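Long-range contacts in Serine/threonine-protein kinase Tel1 (Chaetomium thermophilum, PDB 6SKY), which probably phosphorylates serine and threonine residues followed by glutamine, using ATP, to signal DNA damage and activate checkpoints: residues V2099-L2109 and L2152-R2163; D1925-L1933 and T2811-C2820. All coordinates share one frame; numbering follows the deposited sequence.

Contact 1. Residues V2099-L2109 and L2152-R2163; sequences VRDQSELQCTL and LTSADARLVQIR
Within the alpha solenoid of the FAT domain, Val2099-Leu2109 and Leu2152-Arg2163 bring together two helices separated in sequence by helix 2124-2143. The segments 2102-2109 and 2154-2163 run nearly parallel, 10° apart, consistent with an up-down helical repeat in which helix 2124-2143 probably brings the chain back. Their axes approach to 11.2 Å, a separation bridged by side chains and not by backbone contact.

An apolar row fills the middle. Val2160 points toward the neighbouring helix, and its CG2 methyl meets residues one helical turn apart: it lies 3.9 Å from Leu2105 CG and 4.1 Å from Leu2109 CD1. Both leucines hold CG anti to the backbone N (chi1 -152° and -154°), which presents their branches to the same methyl; Leu2109 and Val2160 lie alongside, pointing opposite ways. At the N-terminal end Leu2152, just ahead of its helix, divides its branches. CD1 lies 4.0 Å from Val2099 CG2, the two side chains roughly perpendicular, while CD2 lies 3.6 Å from the carbonyl O of Asp2101. Trp2141 of helix 2124-2143 touches Val2099 and Leu2105, so that helix adds an aromatic side chain to the packing.

Polar groups border the row. Gln2102, folded at its second torsion, swings its amide across to Asp2156 and is modelled with NE2 2.4 Å from OD2, an N-H directed at the oxygen but too close for the details of the bond to be relied on. Thr2153, the N-cap of helix 2154-2174, adds a weak hydrogen bond from OG1 to the same oxygen. At the other end the aliphatic part of Arg2163 runs transversely over Leu2109, its CD 3.6 Å from Leu2109 CD2.

Contact 2. Residues D1925-L1933 and T2811-C2820; sequences DDPDAYYGL and TKTEGVFRRC
Three kinds of interaction join Asp1928, Tyr1931 and Gly1932 of the FAT region to Arg2819 and Gly2815 of the kinase domain: ionic, cation-pi and close packing of backbone and methyl groups.

The ionic part centres on one oxygen. Arg2819 NH1 donates to Asp1928 OD1 at 3.2 Å with an N-H...O angle of 149°, and Arg2819 NE adds a weak bond to that atom at 3.3 Å. The aspartate oxygen lies near the guanidinium plane, but the two flat groups are turned 75° against each other. Both N-H groups converge on OD1, NH1 from its anti side, so the pair is not the side-by-side two-oxygen kind. Outside the segments Arg2642 forms a second salt bridge to the same OD1.

In the cation-pi part, the guanidinium lies flat on one face of the Tyr1931 ring, the planes 18° apart and Arg2819 CZ 4.0 Å from the ring centroid, displaced toward the CE2 side. Bends at chi2 and chi3 of Arg2819 lay the group over the ring while its edge stays turned to Asp1928.

The third kind is tight packing. Gly1932 N stands 3.6 Å from Gly2815 CA, and Gly2815, whose phi and psi together would press any CB onto the carbonyl O of Glu2814, is the N-cap of helix 2816-2828. Thr2811 CG2 touches the Gly1932 carbonyl O at 3.3 Å, while Val2816 CG2 reaches Asp1926 OD2 at 3.6 Å. Phe2817 turns away to pack on helices 2732-2755 and 2916-2927, the latter in the FATC region.

With two arginines converging on Asp1928, its carboxylate is probably held ionised; the Arg2819 charge is probably shared between that carboxylate and an aromatic face, which would tie the FAT loop to the first turn of a kinase helix by charge.

Contact 1 and contact 2 do not touch: their centres are about 46 Å apart and their nearest atoms about 28 Å. They differ in what they join. Contact 1 spans 42 intervening residues and pairs neighbouring helices within the FAT solenoid, whereas contact 2 spans 877 and brings a FAT loop against the kinase domain. Both segments of contact 1 fall, in sequence, between those of contact 2. The centre of contact 1 is about 35 Å from the centre of the chain, that of contact 2 about 19 Å. Neither includes a residue of the nucleotide pocket or the magnesium site.

Contact 1. Residues V2099-L2109 and L2152-R2163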
loop_
_atom_site.group_PDB
_atom_site.type_symbol
_atom_site.label_atom_id
_atom_site.label_comp_id
_atom_site.label_asym_id
_atom_site.label_seq_id
_atom_site.Cartn_x
_atom_site.Cartn_y
_atom_site.Cartn_z
ATOM N N VAL A 2099 -20.852 -40.647 -8.305
ATOM C CA VAL A 2099 -19.678 -41.329 -8.830
ATOM C C VAL A 2099 -19.699 -42.776 -8.368
ATOM O O VAL A 2099 -20.101 -43.091 -7.245
ATOM C CB VAL A 2099 -18.376 -40.623 -8.410
ATOM C CG1 VAL A 2099 -18.289 -39.266 -9.046
ATOM C CG2 VAL A 2099 -18.306 -40.505 -6.926
ATOM N N ARG A 2100 -19.271 -43.670 -9.253
ATOM C CA ARG A 2100 -19.294 -45.095 -8.981
ATOM C C ARG A 2100 -17.923 -45.744 -8.947
ATOM O O ARG A 2100 -17.791 -46.816 -8.353
ATOM C CB ARG A 2100 -20.161 -45.818 -10.024
ATOM C CG ARG A 2100 -21.644 -45.568 -9.851
ATOM C CD ARG A 2100 -22.426 -45.770 -11.138
ATOM N NE ARG A 2100 -22.145 -44.732 -12.124
ATOM C CZ ARG A 2100 -22.911 -44.472 -13.180
ATOM N NH1 ARG A 2100 -22.573 -43.509 -14.026
ATOM N NH2 ARG A 2100 -24.017 -45.169 -13.389
ATOM N N ASP A 2101 -16.904 -45.140 -9.549
ATOM C CA ASP A 2101 -15.577 -45.737 -9.545
ATOM C C ASP A 2101 -14.531 -44.632 -9.602
ATOM O O ASP A 2101 -14.828 -43.458 -9.371
ATOM C CB ASP A 2101 -15.431 -46.735 -10.697
ATOM C CG ASP A 2101 -15.256 -48.155 -10.206
ATOM O OD1 ASP A 2101 -15.167 -48.341 -8.974
ATOM O OD2 ASP A 2101 -15.212 -49.083 -11.041
ATOM N N GLN A 2102 -13.294 -45.021 -9.907
ATOM C CA GLN A 2102 -12.177 -44.087 -9.917
ATOM C C GLN A 2102 -12.143 -43.254 -11.188
ATOM O O GLN A 2102 -11.813 -42.061 -11.143
ATOM C CB GLN A 2102 -10.869 -44.853 -9.767
ATOM C CG GLN A 2102 -10.772 -45.659 -8.504
ATOM C CD GLN A 2102 -10.284 -44.832 -7.349
ATOM O OE1 GLN A 2102 -9.796 -43.720 -7.539
ATOM N NE2 GLN A 2102 -10.411 -45.364 -6.140
ATOM N N SER A 2103 -12.456 -43.865 -12.329
ATOM C CA SER A 2103 -12.450 -43.125 -13.583
ATOM C C SER A 2103 -13.445 -41.976 -13.547
ATOM O O SER A 2103 -13.172 -40.887 -14.069
ATOM C CB SER A 2103 -12.758 -44.067 -14.740
ATOM O OG SER A 2103 -13.900 -44.850 -14.454
ATOM N N GLU A 2104 -14.593 -42.188 -12.910
ATOM C CA GLU A 2104 -15.573 -41.118 -12.796
ATOM C C GLU A 2104 -15.081 -40.011 -11.878
ATOM O O GLU A 2104 -15.363 -38.830 -12.118
ATOM C CB GLU A 2104 -16.892 -41.690 -12.302
ATOM C CG GLU A 2104 -17.175 -43.057 -12.868
ATOM C CD GLU A 2104 -18.641 -43.289 -13.108
ATOM O OE1 GLU A 2104 -19.444 -42.399 -12.767
ATOM O OE2 GLU A 2104 -18.991 -44.360 -13.645
ATOM N N LEU A 2105 -14.324 -40.367 -10.843
ATOM C CA LEU A 2105 -13.740 -39.358 -9.971
ATOM C C LEU A 2105 -12.740 -38.494 -10.726
ATOM O O LEU A 2105 -12.744 -37.261 -10.602
ATOM C CB LEU A 2105 -13.079 -40.048 -8.787
ATOM C CG LEU A 2105 -12.982 -39.288 -7.479
ATOM C CD1 LEU A 2105 -14.311 -38.670 -7.144
ATOM C CD2 LEU A 2105 -12.555 -40.249 -6.407
ATOM N N GLN A 2106 -11.884 -39.123 -11.529
ATOM C CA GLN A 2106 -10.928 -38.347 -12.305
ATOM C C GLN A 2106 -11.619 -37.491 -13.357
ATOM O O GLN A 2106 -11.163 -36.379 -13.648
ATOM C CB GLN A 2106 -9.908 -39.268 -12.953
ATOM C CG GLN A 2106 -9.280 -40.249 -11.989
ATOM C CD GLN A 2106 -8.678 -39.579 -10.774
ATOM O OE1 GLN A 2106 -8.104 -38.496 -10.868
ATOM N NE2 GLN A 2106 -8.807 -40.223 -9.620
ATOM N N CYS A 2107 -12.725 -37.974 -13.922
ATOM C CA CYS A 2107 -13.456 -37.152 -14.879
ATOM C C CYS A 2107 -14.094 -35.946 -14.202
ATOM O O CYS A 2107 -14.126 -34.850 -14.776
ATOM C CB CYS A 2107 -14.502 -37.993 -15.600
ATOM S SG CYS A 2107 -13.816 -39.048 -16.900
ATOM N N THR A 2108 -14.590 -36.114 -12.976
ATOM C CA THR A 2108 -15.122 -34.972 -12.239
ATOM C C THR A 2108 -14.034 -33.942 -11.951
ATOM O O THR A 2108 -14.259 -32.730 -12.074
ATOM C CB THR A 2108 -15.768 -35.450 -10.944
ATOM O OG1 THR A 2108 -16.399 -36.712 -11.174
ATOM C CG2 THR A 2108 -16.818 -34.462 -10.482
ATOM N N LEU A 2109 -12.839 -34.405 -11.590
ATOM C CA LEU A 2109 -11.738 -33.475 -11.353
ATOM C C LEU A 2109 -11.354 -32.717 -12.625
ATOM O O LEU A 2109 -11.104 -31.501 -12.592
ATOM C CB LEU A 2109 -10.549 -34.241 -10.784
ATOM C CG LEU A 2109 -9.543 -33.492 -9.921
ATOM C CD1 LEU A 2109 -10.233 -32.821 -8.764
ATOM C CD2 LEU A 2109 -8.509 -34.459 -9.424
ATOM N N LEU A 2152 -14.506 -46.886 -3.291
ATOM C CA LEU A 2152 -13.939 -45.558 -3.067
ATOM C C LEU A 2152 -13.543 -45.460 -1.601
ATOM O O LEU A 2152 -14.391 -45.251 -0.733
ATOM C CB LEU A 2152 -14.932 -44.473 -3.452
ATOM C CG LEU A 2152 -15.402 -44.502 -4.901
ATOM C CD1 LEU A 2152 -16.606 -43.619 -5.069
ATOM C CD2 LEU A 2152 -14.297 -44.045 -5.811
ATOM N N THR A 2153 -12.252 -45.616 -1.329
ATOM C CA THR A 2153 -11.747 -45.564 0.030
ATOM C C THR A 2153 -11.664 -44.118 0.500
ATOM O O THR A 2153 -11.927 -43.179 -0.248
ATOM C CB THR A 2153 -10.385 -46.240 0.114
ATOM O OG1 THR A 2153 -9.490 -45.614 -0.807
ATOM C CG2 THR A 2153 -10.507 -47.698 -0.246
ATOM N N SER A 2154 -11.292 -43.928 1.761
ATOM C CA SER A 2154 -11.185 -42.577 2.286
ATOM C C SER A 2154 -9.947 -41.853 1.785
ATOM O O SER A 2154 -9.943 -40.619 1.750
ATOM C CB SER A 2154 -11.181 -42.600 3.809
ATOM O OG SER A 2154 -11.266 -41.282 4.315
ATOM N N ALA A 2155 -8.904 -42.584 1.400
ATOM C CA ALA A 2155 -7.733 -41.947 0.818
ATOM C C ALA A 2155 -8.072 -41.289 -0.512
ATOM O O ALA A 2155 -7.587 -40.195 -0.807
ATOM C CB ALA A 2155 -6.617 -42.969 0.644
ATOM N N ASP A 2156 -8.923 -41.928 -1.316
ATOM C CA ASP A 2156 -9.343 -41.339 -2.584
ATOM C C ASP A 2156 -10.134 -40.058 -2.366
ATOM O O ASP A 2156 -9.900 -39.046 -3.038
ATOM C CB ASP A 2156 -10.179 -42.342 -3.368
ATOM C CG ASP A 2156 -9.386 -43.549 -3.800
ATOM O OD1 ASP A 2156 -8.165 -43.408 -4.013
ATOM O OD2 ASP A 2156 -9.982 -44.638 -3.937
ATOM N N ALA A 2157 -11.094 -40.089 -1.444
ATOM C CA ALA A 2157 -11.893 -38.905 -1.167
ATOM C C ALA A 2157 -11.035 -37.775 -0.621
ATOM O O ALA A 2157 -11.205 -36.611 -1.003
ATOM C CB ALA A 2157 -13.010 -39.256 -0.192
ATOM N N ARG A 2158 -10.089 -38.100 0.258
ATOM C CA ARG A 2158 -9.202 -37.080 0.797
ATOM C C ARG A 2158 -8.331 -36.476 -0.290
ATOM O O ARG A 2158 -8.154 -35.255 -0.351
ATOM C CB ARG A 2158 -8.340 -37.682 1.892
ATOM C CG ARG A 2158 -7.811 -36.675 2.842
ATOM C CD ARG A 2158 -8.947 -35.996 3.534
ATOM N NE ARG A 2158 -8.606 -35.676 4.905
ATOM C CZ ARG A 2158 -9.502 -35.437 5.848
ATOM N NH1 ARG A 2158 -9.105 -35.155 7.077
ATOM N NH2 ARG A 2158 -10.794 -35.484 5.562
ATOM N N LEU A 2159 -7.776 -37.316 -1.158
ATOM C CA LEU A 2159 -6.919 -36.818 -2.220
ATOM C C LEU A 2159 -7.686 -35.912 -3.169
ATOM O O LEU A 2159 -7.167 -34.878 -3.608
ATOM C CB LEU A 2159 -6.309 -37.994 -2.968
ATOM C CG LEU A 2159 -5.120 -37.671 -3.850
ATOM C CD1 LEU A 2159 -4.108 -36.914 -3.047
ATOM C CD2 LEU A 2159 -4.536 -38.950 -4.365
ATOM N N VAL A 2160 -8.930 -36.269 -3.487
ATOM C CA VAL A 2160 -9.695 -35.440 -4.408
ATOM C C VAL A 2160 -10.094 -34.129 -3.746
ATOM O O VAL A 2160 -10.147 -33.084 -4.408
ATOM C CB VAL A 2160 -10.904 -36.221 -4.951
ATOM C CG1 VAL A 2160 -12.183 -35.780 -4.305
ATOM C CG2 VAL A 2160 -10.997 -36.051 -6.438
ATOM N N GLN A 2161 -10.327 -34.139 -2.432
ATOM C CA GLN A 2161 -10.601 -32.891 -1.731
ATOM C C GLN A 2161 -9.395 -31.966 -1.762
ATOM O O GLN A 2161 -9.527 -30.759 -1.994
ATOM C CB GLN A 2161 -10.997 -33.184 -0.293
ATOM C CG GLN A 2161 -11.245 -31.961 0.527
ATOM C CD GLN A 2161 -11.331 -32.268 1.985
ATOM O OE1 GLN A 2161 -11.077 -33.384 2.406
ATOM N NE2 GLN A 2161 -11.688 -31.279 2.773
ATOM N N ILE A 2162 -8.207 -32.521 -1.532
ATOM C CA ILE A 2162 -6.985 -31.726 -1.570
ATOM C C ILE A 2162 -6.791 -31.108 -2.946
ATOM O O ILE A 2162 -6.481 -29.919 -3.074
ATOM C CB ILE A 2162 -5.784 -32.591 -1.161
ATOM C CG1 ILE A 2162 -5.860 -32.901 0.325
ATOM C CG2 ILE A 2162 -4.492 -31.900 -1.486
ATOM C CD1 ILE A 2162 -4.890 -33.920 0.754
ATOM N N ARG A 2163 -6.970 -31.905 -3.996
ATOM C CA ARG A 2163 -6.782 -31.384 -5.345
ATOM C C ARG A 2163 -7.778 -30.278 -5.674
ATOM O O ARG A 2163 -7.411 -29.264 -6.283
ATOM C CB ARG A 2163 -6.888 -32.512 -6.354
ATOM C CG ARG A 2163 -5.812 -33.538 -6.222
ATOM C CD ARG A 2163 -5.446 -34.047 -7.579
ATOM N NE ARG A 2163 -4.507 -35.155 -7.521
ATOM C CZ ARG A 2163 -4.861 -36.432 -7.595
ATOM N NH1 ARG A 2163 -3.936 -37.379 -7.536
ATOM N NH2 ARG A 2163 -6.137 -36.763 -7.730
#

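Contact 2. Residues D1925-L1933 and T2811-C2820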
loop_
_atom_site.group_PDB
_atom_site.type_symbol
_atom_site.label_atom_id
_atom_site.label_comp_id
_atom_site.label_asym_id
_atom_site.label_seq_id
_atom_site.Cartn_x
_atom_site.Cartn_y
_atom_site.Cartn_z
ATOM N N ASP A 1925 -26.661 -2.727 -13.991
ATOM C CA ASP A 1925 -25.656 -3.784 -14.038
ATOM C C ASP A 1925 -24.430 -3.302 -14.811
ATOM O O ASP A 1925 -24.193 -3.672 -15.959
ATOM C CB ASP A 1925 -26.252 -5.041 -14.653
ATOM C CG ASP A 1925 -25.325 -6.223 -14.563
ATOM O OD1 ASP A 1925 -24.320 -6.129 -13.832
ATOM O OD2 ASP A 1925 -25.593 -7.246 -15.225
ATOM N N ASP A 1926 -23.627 -2.476 -14.148
ATOM C CA ASP A 1926 -22.360 -2.046 -14.690
ATOM C C ASP A 1926 -21.419 -1.873 -13.514
ATOM O O ASP A 1926 -21.850 -1.403 -12.454
ATOM C CB ASP A 1926 -22.462 -0.736 -15.473
ATOM C CG ASP A 1926 -21.390 -0.612 -16.536
ATOM O OD1 ASP A 1926 -21.284 -1.529 -17.372
ATOM O OD2 ASP A 1926 -20.655 0.393 -16.544
ATOM N N PRO A 1927 -20.148 -2.241 -13.657
ATOM C CA PRO A 1927 -19.217 -2.048 -12.543
ATOM C C PRO A 1927 -18.933 -0.589 -12.224
ATOM O O PRO A 1927 -18.755 -0.258 -11.048
ATOM C CB PRO A 1927 -17.949 -2.773 -13.014
ATOM C CG PRO A 1927 -18.360 -3.612 -14.149
ATOM C CD PRO A 1927 -19.520 -2.944 -14.785
ATOM N N ASP A 1928 -18.897 0.300 -13.217
ATOM C CA ASP A 1928 -18.332 1.627 -13.029
ATOM C C ASP A 1928 -19.341 2.760 -13.008
ATOM O O ASP A 1928 -18.963 3.877 -12.663
ATOM C CB ASP A 1928 -17.310 1.927 -14.129
ATOM C CG ASP A 1928 -16.261 0.856 -14.259
ATOM O OD1 ASP A 1928 -15.906 0.241 -13.239
ATOM O OD2 ASP A 1928 -15.790 0.628 -15.390
ATOM N N ALA A 1929 -20.597 2.522 -13.370
ATOM C CA ALA A 1929 -21.523 3.634 -13.555
ATOM C C ALA A 1929 -21.823 4.347 -12.244
ATOM O O ALA A 1929 -21.926 5.578 -12.212
ATOM C CB ALA A 1929 -22.808 3.132 -14.198
ATOM N N TYR A 1930 -21.950 3.589 -11.155
ATOM C CA TYR A 1930 -22.279 4.157 -9.853
ATOM C C TYR A 1930 -21.352 5.291 -9.461
ATOM O O TYR A 1930 -21.777 6.238 -8.795
ATOM C CB TYR A 1930 -22.222 3.060 -8.799
ATOM C CG TYR A 1930 -22.459 3.529 -7.390
ATOM C CD1 TYR A 1930 -23.737 3.765 -6.926
ATOM C CD2 TYR A 1930 -21.403 3.716 -6.516
ATOM C CE1 TYR A 1930 -23.958 4.186 -5.648
ATOM C CE2 TYR A 1930 -21.617 4.137 -5.235
ATOM C CZ TYR A 1930 -22.896 4.367 -4.805
ATOM O OH TYR A 1930 -23.121 4.787 -3.523
ATOM N N TYR A 1931 -20.088 5.220 -9.859
ATOM C CA TYR A 1931 -19.099 6.195 -9.437
ATOM C C TYR A 1931 -19.213 7.517 -10.170
ATOM O O TYR A 1931 -18.499 8.456 -9.822
ATOM C CB TYR A 1931 -17.702 5.628 -9.630
ATOM C CG TYR A 1931 -17.494 4.343 -8.892
ATOM C CD1 TYR A 1931 -16.975 4.333 -7.620
ATOM C CD2 TYR A 1931 -17.831 3.140 -9.464
ATOM C CE1 TYR A 1931 -16.792 3.161 -6.944
ATOM C CE2 TYR A 1931 -17.654 1.965 -8.796
ATOM C CZ TYR A 1931 -17.136 1.980 -7.536
ATOM O OH TYR A 1931 -16.954 0.799 -6.867
ATOM N N GLY A 1932 -20.080 7.618 -11.163
ATOM C CA GLY A 1932 -20.231 8.871 -11.864
ATOM C C GLY A 1932 -21.234 9.803 -11.271
ATOM O O GLY A 1932 -21.317 10.958 -11.683
ATOM N N LEU A 1933 -21.999 9.325 -10.304
ATOM C CA LEU A 1933 -23.008 10.128 -9.641
ATOM C C LEU A 1933 -22.374 10.960 -8.540
ATOM O O LEU A 1933 -21.525 10.476 -7.792
ATOM C CB LEU A 1933 -24.081 9.221 -9.059
ATOM C CG LEU A 1933 -25.405 9.855 -8.678
ATOM C CD1 LEU A 1933 -26.154 10.269 -9.918
ATOM C CD2 LEU A 1933 -26.184 8.862 -7.884
ATOM N N THR A 2811 -23.483 11.449 -16.832
ATOM C CA THR A 2811 -22.262 11.665 -16.057
ATOM C C THR A 2811 -21.136 11.728 -17.071
ATOM O O THR A 2811 -20.678 10.709 -17.577
ATOM C CB THR A 2811 -22.042 10.544 -15.057
ATOM O OG1 THR A 2811 -21.682 9.353 -15.760
ATOM C CG2 THR A 2811 -23.302 10.278 -14.284
ATOM N N LYS A 2812 -20.697 12.940 -17.392
ATOM C CA LYS A 2812 -19.976 13.148 -18.637
ATOM C C LYS A 2812 -18.654 12.395 -18.709
ATOM O O LYS A 2812 -18.557 11.402 -19.427
ATOM C CB LYS A 2812 -19.769 14.641 -18.835
ATOM C CG LYS A 2812 -21.027 15.422 -18.559
ATOM C CD LYS A 2812 -21.134 16.663 -19.407
ATOM C CE LYS A 2812 -20.134 17.710 -18.987
ATOM N NZ LYS A 2812 -20.332 18.974 -19.740
ATOM N N THR A 2813 -17.657 12.798 -17.929
ATOM C CA THR A 2813 -16.396 12.076 -17.883
ATOM C C THR A 2813 -16.232 11.246 -16.625
ATOM O O THR A 2813 -15.377 10.363 -16.594
ATOM C CB THR A 2813 -15.204 13.039 -17.998
ATOM O OG1 THR A 2813 -15.574 14.327 -17.498
ATOM C CG2 THR A 2813 -14.772 13.182 -19.429
ATOM N N GLU A 2814 -17.027 11.504 -15.598
ATOM C CA GLU A 2814 -16.998 10.696 -14.395
ATOM C C GLU A 2814 -17.652 9.349 -14.643
ATOM O O GLU A 2814 -18.504 9.196 -15.514
ATOM C CB GLU A 2814 -17.726 11.416 -13.276
ATOM C CG GLU A 2814 -17.740 12.896 -13.452
ATOM C CD GLU A 2814 -16.436 13.520 -13.053
ATOM O OE1 GLU A 2814 -15.686 12.870 -12.300
ATOM O OE2 GLU A 2814 -16.158 14.658 -13.484
ATOM N N GLY A 2815 -17.257 8.363 -13.861
ATOM C CA GLY A 2815 -17.889 7.075 -13.989
ATOM C C GLY A 2815 -17.110 6.127 -14.858
ATOM O O GLY A 2815 -15.992 5.767 -14.515
ATOM N N VAL A 2816 -17.672 5.733 -15.996
ATOM C CA VAL A 2816 -17.053 4.690 -16.802
ATOM C C VAL A 2816 -15.771 5.190 -17.448
ATOM O O VAL A 2816 -14.762 4.481 -17.475
ATOM C CB VAL A 2816 -18.054 4.168 -17.843
ATOM C CG1 VAL A 2816 -17.422 3.118 -18.711
ATOM C CG2 VAL A 2816 -19.258 3.610 -17.162
ATOM N N PHE A 2817 -15.775 6.416 -17.964
ATOM C CA PHE A 2817 -14.617 6.895 -18.709
ATOM C C PHE A 2817 -13.409 7.066 -17.805
ATOM O O PHE A 2817 -12.314 6.606 -18.131
ATOM C CB PHE A 2817 -14.940 8.207 -19.415
ATOM C CG PHE A 2817 -13.785 8.779 -20.167
ATOM C CD1 PHE A 2817 -13.371 8.218 -21.349
ATOM C CD2 PHE A 2817 -13.105 9.871 -19.688
ATOM C CE1 PHE A 2817 -12.313 8.733 -22.030
ATOM C CE2 PHE A 2817 -12.048 10.382 -20.372
ATOM C CZ PHE A 2817 -11.653 9.811 -21.542
ATOM N N ARG A 2818 -13.585 7.725 -16.667
ATOM C CA ARG A 2818 -12.454 7.995 -15.792
ATOM C C ARG A 2818 -11.930 6.723 -15.142
ATOM O O ARG A 2818 -10.715 6.532 -15.029
ATOM C CB ARG A 2818 -12.865 9.013 -14.746
ATOM C CG ARG A 2818 -11.728 9.745 -14.136
ATOM C CD ARG A 2818 -12.221 10.798 -13.193
ATOM N NE ARG A 2818 -12.851 11.902 -13.898
ATOM C CZ ARG A 2818 -12.243 13.041 -14.185
ATOM N NH1 ARG A 2818 -12.892 13.992 -14.826
ATOM N NH2 ARG A 2818 -10.988 13.228 -13.827
ATOM N N ARG A 2819 -12.825 5.824 -14.741
ATOM C CA ARG A 2819 -12.389 4.562 -14.163
ATOM C C ARG A 2819 -11.670 3.702 -15.188
ATOM O O ARG A 2819 -10.692 3.032 -14.858
ATOM C CB ARG A 2819 -13.574 3.806 -13.581
ATOM C CG ARG A 2819 -14.244 4.493 -12.432
ATOM C CD ARG A 2819 -13.991 3.790 -11.146
ATOM N NE ARG A 2819 -14.534 2.444 -11.146
ATOM C CZ ARG A 2819 -14.270 1.548 -10.208
ATOM N NH1 ARG A 2819 -14.797 0.338 -10.275
ATOM N NH2 ARG A 2819 -13.470 1.863 -9.208
ATOM N N CYS A 2820 -12.129 3.707 -16.436
ATOM C CA CYS A 2820 -11.467 2.891 -17.441
ATOM C C CYS A 2820 -10.146 3.494 -17.882
ATOM O O CYS A 2820 -9.211 2.752 -18.184
ATOM C CB CYS A 2820 -12.390 2.679 -18.634
ATOM S SG CYS A 2820 -13.721 1.535 -18.298
#